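Local coordinates for protein bile salt hydrolase/transferase (Clostridium perfringens, PDB 2RG2) that hydrolyses the amide bond of glycine- and taurine-conjugated bile salts and can also act as a bile acid amine N-acyltransferase, at residues H13-N18 with G76-N81; I29-R34 with E306-N311; N103-V108 with L141-S146. The protein carries 1 engineered substitution. All coordinates share one frame; numbering follows the deposited sequence.

Contact 1. Residues H13-N18 with G76-N81; sequences HLFGLN and GCAGLN. Engineered in segment 13-18: Leu17 (natural residue Arg). With EDO (1,2-ethanediol), chain E.
Phe15 and Leu17 reach from strand 13-18 to the backbone and side chains of strand 76-81, and the contact between the two strands is apolar. The ring of Phe15 packs on the main chain: Phe15 CE2 stands 3.5 Å from Cys77 N, and the N of Ala78 lies at the ring edge, near its plane. Phe15 CG is anti to its own backbone N (chi1 172°), which extends the ring across the gap, and Phe15 CZ meets Ala78 CB at 3.9 Å. Gly76, without a side chain, lets the ring lie close to its main chain.

The aliphatic part is made by Leu17, an engineered residue (Arg in nature) at a deoxycholate-binding position. The Leu17 and Leu80 side chains meet tip to tip, Leu17 CD1 lying 3.8 Å from Leu80 CG; CD1 also reaches Ala78 CB.

The polar part belongs to a 1,2-ethanediol, probably from the crystallisation liquor, whose O1 donates to Gly79 O at 2.8 Å; the diol is also hydrogen-bonded to Ala67 O.

The strand axes approach to 7.3 Å at 15°, too far for backbone pairing, so this is face-to-face packing of two sheets. Strand 13-21 pairs with strand 274-282, while strand 141-146 flanks strand 76-81 and sends Met144 against Phe15.

Contact 2. Residues I29-R34 with E306-N311; sequences IIFIPR and ENLDGN
The Phe31 ring and the aliphatic stem of Glu306 run antiparallel alongside one another, the stem lying on the ring. Glu306 CB sits 4.0 Å from the Phe31 ring centroid and 24° off its normal, a CH-pi contact over one face. Pro33 N, from the same segment as the ring, lies over the rim of the opposite face, while Asn307 O lies in plane at the edge. The first torsion of Phe31 turns the ring away from its own backbone N, and it projects from strand 28-32 against the start of the turn. The carboxylate of Glu306 leads away from it, to Tyr316 and to Asn328 of a second subunit.

The Leu308 side chain lies transverse to Phe31, its CD2 standing 3.8 Å from Phe31 CE1. The other side of this leucine serves Arg34: Leu308 CB lies over one face of the guanidinium, 3.3 Å above its plane, and CD1 approaches NH2.

The guanidinium and the carboxylate of Asp309 are turned 60° against each other. Arg34 NH1 donates to Asp309 OD1 at 2.9 Å, from 41° out of the carboxylate plane, so the salt bridge is tilted. A bend at chi3 brings the guanidinium back beside the turn, where NH2 makes a second salt bridge, to Glu72. Together the two salt bridges, NH1 to Asp309 and NH2 to Glu72, fix the orientation of the guanidinium.

Backbone atoms tie the same places together. Arg34 N donates to Leu308 O at 2.8 Å, and a water donates to both Arg34 O and Gly310 O. Pro33 CG packs against Gly310 O. Within the loop, Gly310 N binds Asn307 O at 2.8 Å and Asp309 N binds Asn307 OD1: a type I beta turn from Asn307 to Gly310 combined with an Asx turn, set against the end of a sheet strand.

Contact 3. Residues N103-V108 with L141-S146; sequences NFLLWV and LHWMIS
A water bridges Trp143 NE1 and Leu105 N, accepting from each at 3.1 Å. It satisfies the indole N-H and an amide in the first turn of helix 104-111, and ties the rotation of the tryptophan to the helix.

Beside this bridge, the Phe104 ring lies against the indole. Phe104 CD2 stands 3.3 Å above the indole plane of Trp143, over its centre, and comes within 3.5 Å of Trp143 CE2. The phenyl and the six-membered ring of the indole have centroids 4.3 Å apart but planes inclined by 38°, so the pair is oblique and does not form a parallel stack. A chi1 of -175° points the Phe104 ring away from its own amide nitrogen and carries it from the helix onto the strand. Leu141 CB, two residues back on the same strand, lies over the rim of the opposite face of the indole, and Leu105 CD2 approaches its edge at CD1. The tryptophan thus has neighbours over both faces and at one edge.

Further along, Val108 and Ile145 reach toward each other tip to tip, Val108 CG2 to Ile145 CD1 at 4.1 Å. Ile145 CD1 also meets the edge of the Phe104 ring, whose one face carries Val108 CG2. Trp143 and Ile145 alternate with residues facing away, so one side of the strand supplies this surface.

The helix and strand axes run 10.8 Å apart at 23°, nearly aligned. Such a layer of helix lying along a beta sheet is consistent with the alpha-beta-beta-alpha sandwich of the Ntn-hydrolase fold, with contact 3 joining its helical layer to the sheet.

In the fold
Contact 1 lies about 2 Å from the centre of the chain, contact 3 about 10 Å from it, and they share a sheet: strands 76-81 and 141-146 are antiparallel neighbours. They stack three layers, from strand 13-21 of the other sheet through this pair to helix 104-111, as expected for an Ntn hydrolase. Contact 2 is peripheral, its centre about 21 and 19 Å from those of contacts 1 and 3, on strand 28-32 of the same sheet; Ile32 touches Leu106. In sequence, contacts 1 and 2 alternate, contact 1 closes before contact 3 opens, and contact 3 nests within contact 2. Leu17 (engineered, deoxycholate-binding position) and taurine-binding Asn81 lie on the strands of contact 1.

Contact 1. Residues H13-N18 with G76-N81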
loop_
_atom_site.group_PDB
_atom_site.type_symbol
_atom_site.label_atom_id
_atom_site.label_comp_id
_atom_site.label_asym_id
_atom_site.label_seq_id
_atom_site.Cartn_x
_atom_site.Cartn_y
_atom_site.Cartn_z
ATOM N N HIS A 13 28.698 12.989 -15.010
ATOM C CA HIS A 13 28.164 11.780 -14.391
ATOM C C HIS A 13 28.373 11.824 -12.891
ATOM O O HIS A 13 29.513 11.933 -12.422
ATOM C CB HIS A 13 28.810 10.548 -15.034
ATOM C CG HIS A 13 28.383 10.360 -16.455
ATOM N ND1 HIS A 13 29.006 10.997 -17.504
ATOM C CD2 HIS A 13 27.337 9.688 -16.985
ATOM C CE1 HIS A 13 28.388 10.689 -18.633
ATOM N NE2 HIS A 13 27.370 9.896 -18.348
ATOM N N LEU A 14 27.259 11.770 -12.160
ATOM C CA LEU A 14 27.260 11.743 -10.708
ATOM C C LEU A 14 26.996 10.338 -10.220
ATOM O O LEU A 14 26.171 9.608 -10.779
ATOM C CB LEU A 14 26.179 12.676 -10.145
ATOM C CG LEU A 14 26.160 14.101 -10.700
ATOM C CD1 LEU A 14 24.952 14.839 -10.110
ATOM C CD2 LEU A 14 27.483 14.860 -10.420
ATOM N N PHE A 15 27.686 9.960 -9.158
ATOM C CA PHE A 15 27.522 8.642 -8.577
ATOM C C PHE A 15 27.794 8.696 -7.085
ATOM O O PHE A 15 28.783 9.300 -6.651
ATOM C CB PHE A 15 28.486 7.634 -9.232
ATOM C CG PHE A 15 28.510 6.299 -8.538
ATOM C CD1 PHE A 15 27.403 5.449 -8.591
ATOM C CD2 PHE A 15 29.627 5.894 -7.811
ATOM C CE1 PHE A 15 27.408 4.208 -7.924
ATOM C CE2 PHE A 15 29.651 4.658 -7.150
ATOM C CZ PHE A 15 28.539 3.809 -7.209
ATOM N N GLY A 16 26.920 8.092 -6.280
ATOM C CA GLY A 16 27.151 8.107 -4.825
ATOM C C GLY A 16 26.086 7.352 -4.078
ATOM O O GLY A 16 25.361 6.562 -4.665
ATOM N N LEU A 17 25.998 7.578 -2.776
ATOM C CA LEU A 17 25.002 6.850 -1.985
ATOM C C LEU A 17 24.646 7.551 -0.694
ATOM O O LEU A 17 25.424 8.391 -0.188
ATOM C CB LEU A 17 25.507 5.449 -1.670
ATOM C CG LEU A 17 26.454 5.200 -0.495
ATOM C CD1 LEU A 17 26.624 3.703 -0.316
ATOM C CD2 LEU A 17 27.804 5.853 -0.728
ATOM N N ASN A 18 23.463 7.206 -0.195
ATOM C CA ASN A 18 23.099 7.375 1.212
ATOM C C ASN A 18 23.702 6.227 1.977
ATOM O O ASN A 18 23.400 5.059 1.671
ATOM C CB ASN A 18 21.594 7.210 1.397
ATOM C CG ASN A 18 20.807 8.456 1.088
ATOM O OD1 ASN A 18 21.365 9.537 0.905
ATOM N ND2 ASN A 18 19.471 8.310 1.053
ATOM N N GLY A 76 33.942 5.132 -10.256
ATOM C CA GLY A 76 33.409 5.137 -8.886
ATOM C C GLY A 76 32.941 3.776 -8.420
ATOM O O GLY A 76 32.509 2.944 -9.224
ATOM N N CYS A 77 33.014 3.550 -7.108
ATOM C CA CYS A 77 32.591 2.290 -6.513
ATOM C C CYS A 77 32.009 2.554 -5.131
ATOM O O CYS A 77 32.498 3.421 -4.409
ATOM C CB CYS A 77 33.795 1.343 -6.411
ATOM S SG CYS A 77 33.423 -0.300 -5.880
ATOM N N ALA A 78 30.931 1.854 -4.788
ATOM C CA ALA A 78 30.372 1.960 -3.444
ATOM C C ALA A 78 29.962 0.601 -2.939
ATOM O O ALA A 78 29.422 -0.193 -3.700
ATOM C CB ALA A 78 29.151 2.930 -3.427
ATOM N N GLY A 79 30.226 0.326 -1.657
ATOM C CA GLY A 79 29.735 -0.889 -1.017
ATOM C C GLY A 79 28.475 -0.615 -0.199
ATOM O O GLY A 79 28.398 0.390 0.517
ATOM N N LEU A 80 27.489 -1.493 -0.325
ATOM C CA LEU A 80 26.190 -1.358 0.368
ATOM C C LEU A 80 25.879 -2.686 1.077
ATOM O O LEU A 80 26.305 -3.740 0.618
ATOM C CB LEU A 80 25.064 -1.013 -0.640
ATOM C CG LEU A 80 25.081 0.363 -1.335
ATOM C CD1 LEU A 80 26.165 0.436 -2.428
ATOM C CD2 LEU A 80 23.721 0.689 -1.958
ATOM N N ASN A 81 25.136 -2.643 2.191
ATOM C CA ASN A 81 24.823 -3.866 2.955
ATOM C C ASN A 81 24.099 -4.906 2.086
ATOM O O ASN A 81 23.272 -4.551 1.242
ATOM C CB ASN A 81 23.979 -3.501 4.198
ATOM C CG ASN A 81 23.995 -4.585 5.275
ATOM O OD1 ASN A 81 25.022 -5.241 5.520
ATOM N ND2 ASN A 81 22.848 -4.759 5.950
HETATM C C1 EDO E . 30.412 0.182 3.895
HETATM O O1 EDO E . 29.149 0.123 3.232
HETATM C C2 EDO E . 31.432 -0.639 3.122
HETATM O O2 EDO E . 31.430 -0.257 1.742
#

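Contact 2. Residues I29-R34 with E306-N311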
loop_
_atom_site.group_PDB
_atom_site.type_symbol
_atom_site.label_atom_id
_atom_site.label_comp_id
_atom_site.label_asym_id
_atom_site.label_seq_id
_atom_site.Cartn_x
_atom_site.Cartn_y
_atom_site.Cartn_z
ATOM N N ILE A 29 37.303 11.451 5.044
ATOM C CA ILE A 29 37.514 11.453 3.608
ATOM C C ILE A 29 39.017 11.219 3.456
ATOM O O ILE A 29 39.826 11.769 4.222
ATOM C CB ILE A 29 37.058 12.771 2.957
ATOM C CG1 ILE A 29 35.536 12.962 3.145
ATOM C CG2 ILE A 29 37.325 12.768 1.450
ATOM C CD1 ILE A 29 35.138 13.651 4.461
ATOM N N ILE A 30 39.376 10.353 2.516
ATOM C CA ILE A 30 40.761 9.905 2.378
ATOM C C ILE A 30 41.189 10.071 0.932
ATOM O O ILE A 30 40.480 9.646 0.008
ATOM C CB ILE A 30 40.930 8.420 2.780
ATOM C CG1 ILE A 30 40.554 8.201 4.248
ATOM C CG2 ILE A 30 42.381 7.947 2.495
ATOM C CD1 ILE A 30 40.230 6.748 4.593
ATOM N N PHE A 31 42.356 10.690 0.753
ATOM C CA PHE A 31 42.954 10.863 -0.559
ATOM C C PHE A 31 44.255 10.066 -0.622
ATOM O O PHE A 31 45.093 10.183 0.279
ATOM C CB PHE A 31 43.260 12.334 -0.835
ATOM C CG PHE A 31 44.175 12.550 -2.023
ATOM C CD1 PHE A 31 43.707 12.395 -3.319
ATOM C CD2 PHE A 31 45.521 12.880 -1.831
ATOM C CE1 PHE A 31 44.557 12.582 -4.424
ATOM C CE2 PHE A 31 46.377 13.067 -2.927
ATOM C CZ PHE A 31 45.894 12.918 -4.225
ATOM N N ILE A 32 44.416 9.282 -1.689
ATOM C CA ILE A 32 45.655 8.550 -1.929
ATOM C C ILE A 32 46.201 8.959 -3.298
ATOM O O ILE A 32 45.525 8.771 -4.328
ATOM C CB ILE A 32 45.456 7.016 -1.929
ATOM C CG1 ILE A 32 44.680 6.545 -0.698
ATOM C CG2 ILE A 32 46.825 6.300 -2.003
ATOM C CD1 ILE A 32 44.118 5.132 -0.834
ATOM N N PRO A 33 47.436 9.506 -3.329
ATOM C CA PRO A 33 48.044 9.828 -4.620
ATOM C C PRO A 33 48.284 8.563 -5.465
ATOM O O PRO A 33 48.177 7.446 -4.951
ATOM C CB PRO A 33 49.369 10.518 -4.250
ATOM C CG PRO A 33 49.575 10.279 -2.794
ATOM C CD PRO A 33 48.284 9.867 -2.172
ATOM N N ARG A 34 48.581 8.738 -6.753
ATOM C CA ARG A 34 48.938 7.588 -7.609
ATOM C C ARG A 34 50.346 7.072 -7.284
ATOM O O ARG A 34 51.170 7.816 -6.728
ATOM C CB ARG A 34 48.810 7.937 -9.096
ATOM C CG ARG A 34 49.885 8.863 -9.645
ATOM C CD ARG A 34 49.743 9.023 -11.150
ATOM N NE ARG A 34 48.609 9.870 -11.538
ATOM C CZ ARG A 34 48.675 11.167 -11.796
ATOM N NH1 ARG A 34 49.828 11.835 -11.715
ATOM N NH2 ARG A 34 47.588 11.802 -12.174
ATOM N N GLU A 306 44.919 18.501 -5.216
ATOM C CA GLU A 306 46.063 17.840 -4.600
ATOM C C GLU A 306 47.145 17.514 -5.644
ATOM O O GLU A 306 46.901 17.566 -6.848
ATOM C CB GLU A 306 45.634 16.567 -3.855
ATOM C CG GLU A 306 44.534 16.772 -2.776
ATOM C CD GLU A 306 44.917 17.748 -1.646
ATOM O OE1 GLU A 306 46.119 18.001 -1.429
ATOM O OE2 GLU A 306 44.007 18.266 -0.949
ATOM N N ASN A 307 48.350 17.226 -5.167
ATOM C CA ASN A 307 49.398 16.707 -6.041
ATOM C C ASN A 307 49.128 15.215 -6.234
ATOM O O ASN A 307 49.283 14.423 -5.305
ATOM C CB ASN A 307 50.774 16.956 -5.405
ATOM C CG ASN A 307 51.919 16.401 -6.229
ATOM O OD1 ASN A 307 51.727 15.913 -7.340
ATOM N ND2 ASN A 307 53.129 16.486 -5.680
ATOM N N LEU A 308 48.703 14.840 -7.439
ATOM C CA LEU A 308 48.354 13.437 -7.726
ATOM C C LEU A 308 49.586 12.529 -7.671
ATOM O O LEU A 308 49.480 11.312 -7.504
ATOM C CB LEU A 308 47.578 13.315 -9.047
ATOM C CG LEU A 308 46.251 14.095 -9.164
ATOM C CD1 LEU A 308 45.524 13.763 -10.465
ATOM C CD2 LEU A 308 45.325 13.816 -7.981
ATOM N N ASP A 309 50.760 13.155 -7.760
ATOM C CA ASP A 309 52.039 12.464 -7.589
ATOM C C ASP A 309 52.655 12.712 -6.228
ATOM O O ASP A 309 53.871 12.525 -6.047
ATOM C CB ASP A 309 53.010 12.917 -8.673
ATOM C CG ASP A 309 52.549 12.517 -10.029
ATOM O OD1 ASP A 309 52.240 11.319 -10.205
ATOM O OD2 ASP A 309 52.447 13.395 -10.894
ATOM N N GLY A 310 51.818 13.136 -5.276
ATOM C CA GLY A 310 52.243 13.325 -3.884
ATOM C C GLY A 310 52.752 12.073 -3.183
ATOM O O GLY A 310 52.577 10.946 -3.665
ATOM N N ASN A 311 53.382 12.268 -2.032
ATOM C CA ASN A 311 53.985 11.164 -1.289
ATOM C C ASN A 311 53.334 10.876 0.069
ATOM O O ASN A 311 53.919 10.190 0.906
ATOM C CB ASN A 311 55.496 11.414 -1.118
ATOM C CG ASN A 311 55.803 12.799 -0.565
ATOM O OD1 ASN A 311 54.946 13.447 0.037
ATOM N ND2 ASN A 311 57.034 13.259 -0.765
HETATM O O HOH W 1 52.739 8.434 -4.544
#

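Contact 3. Residues N103-V108 with L141-S146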
loop_
_atom_site.group_PDB
_atom_site.type_symbol
_atom_site.label_atom_id
_atom_site.label_comp_id
_atom_site.label_asym_id
_atom_site.label_seq_id
_atom_site.Cartn_x
_atom_site.Cartn_y
_atom_site.Cartn_z
ATOM N N ASN A 103 38.794 -5.042 1.233
ATOM C CA ASN A 103 39.726 -4.455 0.261
ATOM C C ASN A 103 39.134 -4.257 -1.135
ATOM O O ASN A 103 39.773 -3.681 -2.018
ATOM C CB ASN A 103 40.985 -5.311 0.131
ATOM C CG ASN A 103 42.188 -4.503 -0.302
ATOM O OD1 ASN A 103 42.423 -3.394 0.203
ATOM N ND2 ASN A 103 42.952 -5.040 -1.256
ATOM N N PHE A 104 37.922 -4.748 -1.347
ATOM C CA PHE A 104 37.360 -4.711 -2.688
ATOM C C PHE A 104 37.267 -3.292 -3.236
ATOM O O PHE A 104 37.630 -3.048 -4.384
ATOM C CB PHE A 104 36.008 -5.426 -2.731
ATOM C CG PHE A 104 35.439 -5.536 -4.104
ATOM C CD1 PHE A 104 35.806 -6.594 -4.933
ATOM C CD2 PHE A 104 34.528 -4.595 -4.578
ATOM C CE1 PHE A 104 35.270 -6.717 -6.228
ATOM C CE2 PHE A 104 34.001 -4.700 -5.874
ATOM C CZ PHE A 104 34.366 -5.759 -6.693
ATOM N N LEU A 105 36.788 -2.357 -2.417
ATOM C CA LEU A 105 36.655 -0.961 -2.835
ATOM C C LEU A 105 37.984 -0.441 -3.364
ATOM O O LEU A 105 38.071 0.039 -4.499
ATOM C CB LEU A 105 36.183 -0.086 -1.658
ATOM C CG LEU A 105 35.106 0.993 -1.886
ATOM C CD1 LEU A 105 35.501 1.970 -2.968
ATOM C CD2 LEU A 105 33.767 0.343 -2.204
ATOM N N LEU A 106 39.029 -0.563 -2.551
ATOM C CA LEU A 106 40.336 -0.070 -2.953
ATOM C C LEU A 106 40.890 -0.835 -4.162
ATOM O O LEU A 106 41.498 -0.231 -5.036
ATOM C CB LEU A 106 41.332 -0.140 -1.806
ATOM C CG LEU A 106 42.736 0.401 -2.099
ATOM C CD1 LEU A 106 42.732 1.855 -2.558
ATOM C CD2 LEU A 106 43.576 0.245 -0.823
ATOM N N TRP A 107 40.661 -2.141 -4.212
ATOM C CA TRP A 107 41.162 -2.956 -5.321
ATOM C C TRP A 107 40.589 -2.466 -6.659
ATOM O O TRP A 107 41.308 -2.365 -7.659
ATOM C CB TRP A 107 40.830 -4.427 -5.082
ATOM C CG TRP A 107 41.153 -5.332 -6.232
ATOM C CD1 TRP A 107 42.367 -5.929 -6.506
ATOM C CD2 TRP A 107 40.245 -5.778 -7.242
ATOM N NE1 TRP A 107 42.258 -6.706 -7.641
ATOM C CE2 TRP A 107 40.972 -6.624 -8.116
ATOM C CE3 TRP A 107 38.895 -5.521 -7.514
ATOM C CZ2 TRP A 107 40.380 -7.235 -9.231
ATOM C CZ3 TRP A 107 38.300 -6.132 -8.630
ATOM C CH2 TRP A 107 39.056 -6.976 -9.475
ATOM N N VAL A 108 39.296 -2.154 -6.671
ATOM C CA VAL A 108 38.665 -1.576 -7.869
ATOM C C VAL A 108 39.271 -0.221 -8.252
ATOM O O VAL A 108 39.656 -0.016 -9.417
ATOM C CB VAL A 108 37.111 -1.420 -7.689
ATOM C CG1 VAL A 108 36.513 -0.685 -8.866
ATOM C CG2 VAL A 108 36.444 -2.783 -7.541
ATOM N N LEU A 141 28.419 -7.368 2.106
ATOM C CA LEU A 141 28.346 -6.273 1.126
ATOM C C LEU A 141 28.057 -6.746 -0.294
ATOM O O LEU A 141 28.347 -7.891 -0.655
ATOM C CB LEU A 141 29.661 -5.466 1.083
ATOM C CG LEU A 141 30.135 -4.748 2.346
ATOM C CD1 LEU A 141 31.550 -4.251 2.124
ATOM C CD2 LEU A 141 29.167 -3.621 2.667
ATOM N N HIS A 142 27.449 -5.854 -1.074
ATOM C CA HIS A 142 27.489 -5.918 -2.527
ATOM C C HIS A 142 27.906 -4.543 -3.006
ATOM O O HIS A 142 27.926 -3.589 -2.211
ATOM C CB HIS A 142 26.178 -6.433 -3.169
ATOM C CG HIS A 142 24.968 -5.564 -2.936
ATOM N ND1 HIS A 142 23.775 -5.784 -3.595
ATOM C CD2 HIS A 142 24.758 -4.508 -2.118
ATOM C CE1 HIS A 142 22.881 -4.894 -3.196
ATOM N NE2 HIS A 142 23.451 -4.106 -2.296
ATOM N N TRP A 143 28.271 -4.430 -4.272
ATOM C CA TRP A 143 28.846 -3.175 -4.760
ATOM C C TRP A 143 28.205 -2.670 -6.027
ATOM O O TRP A 143 27.740 -3.464 -6.865
ATOM C CB TRP A 143 30.356 -3.326 -5.012
ATOM C CG TRP A 143 31.128 -3.690 -3.778
ATOM C CD1 TRP A 143 31.777 -2.835 -2.937
ATOM C CD2 TRP A 143 31.348 -5.008 -3.266
ATOM N NE1 TRP A 143 32.372 -3.529 -1.919
ATOM C CE2 TRP A 143 32.131 -4.871 -2.094
ATOM C CE3 TRP A 143 30.950 -6.294 -3.677
ATOM C CZ2 TRP A 143 32.531 -5.975 -1.315
ATOM C CZ3 TRP A 143 31.362 -7.400 -2.910
ATOM C CH2 TRP A 143 32.136 -7.227 -1.736
ATOM N N MET A 144 28.183 -1.346 -6.166
ATOM C CA MET A 144 27.798 -0.706 -7.410
ATOM C C MET A 144 29.029 0.023 -7.933
ATOM O O MET A 144 29.736 0.658 -7.168
ATOM C CB MET A 144 26.625 0.267 -7.201
ATOM C CG MET A 144 26.081 0.819 -8.521
ATOM S SD MET A 144 24.525 1.712 -8.269
ATOM C CE MET A 144 24.380 2.588 -9.824
ATOM N N ILE A 145 29.291 -0.105 -9.234
ATOM C CA ILE A 145 30.470 0.487 -9.870
ATOM C C ILE A 145 29.964 1.241 -11.102
ATOM O O ILE A 145 29.092 0.748 -11.843
ATOM C CB ILE A 145 31.527 -0.616 -10.251
ATOM C CG1 ILE A 145 31.914 -1.448 -9.006
ATOM C CG2 ILE A 145 32.763 -0.007 -10.952
ATOM C CD1 ILE A 145 32.701 -2.741 -9.284
ATOM N N SER A 146 30.503 2.435 -11.332
ATOM C CA SER A 146 29.995 3.308 -12.382
ATOM C C SER A 146 31.110 4.211 -12.896
ATOM O O SER A 146 32.063 4.491 -12.175
ATOM C CB SER A 146 28.825 4.137 -11.824
ATOM O OG SER A 146 28.012 4.647 -12.867
HETATM O O HOH W 2 34.838 -3.251 -0.113
#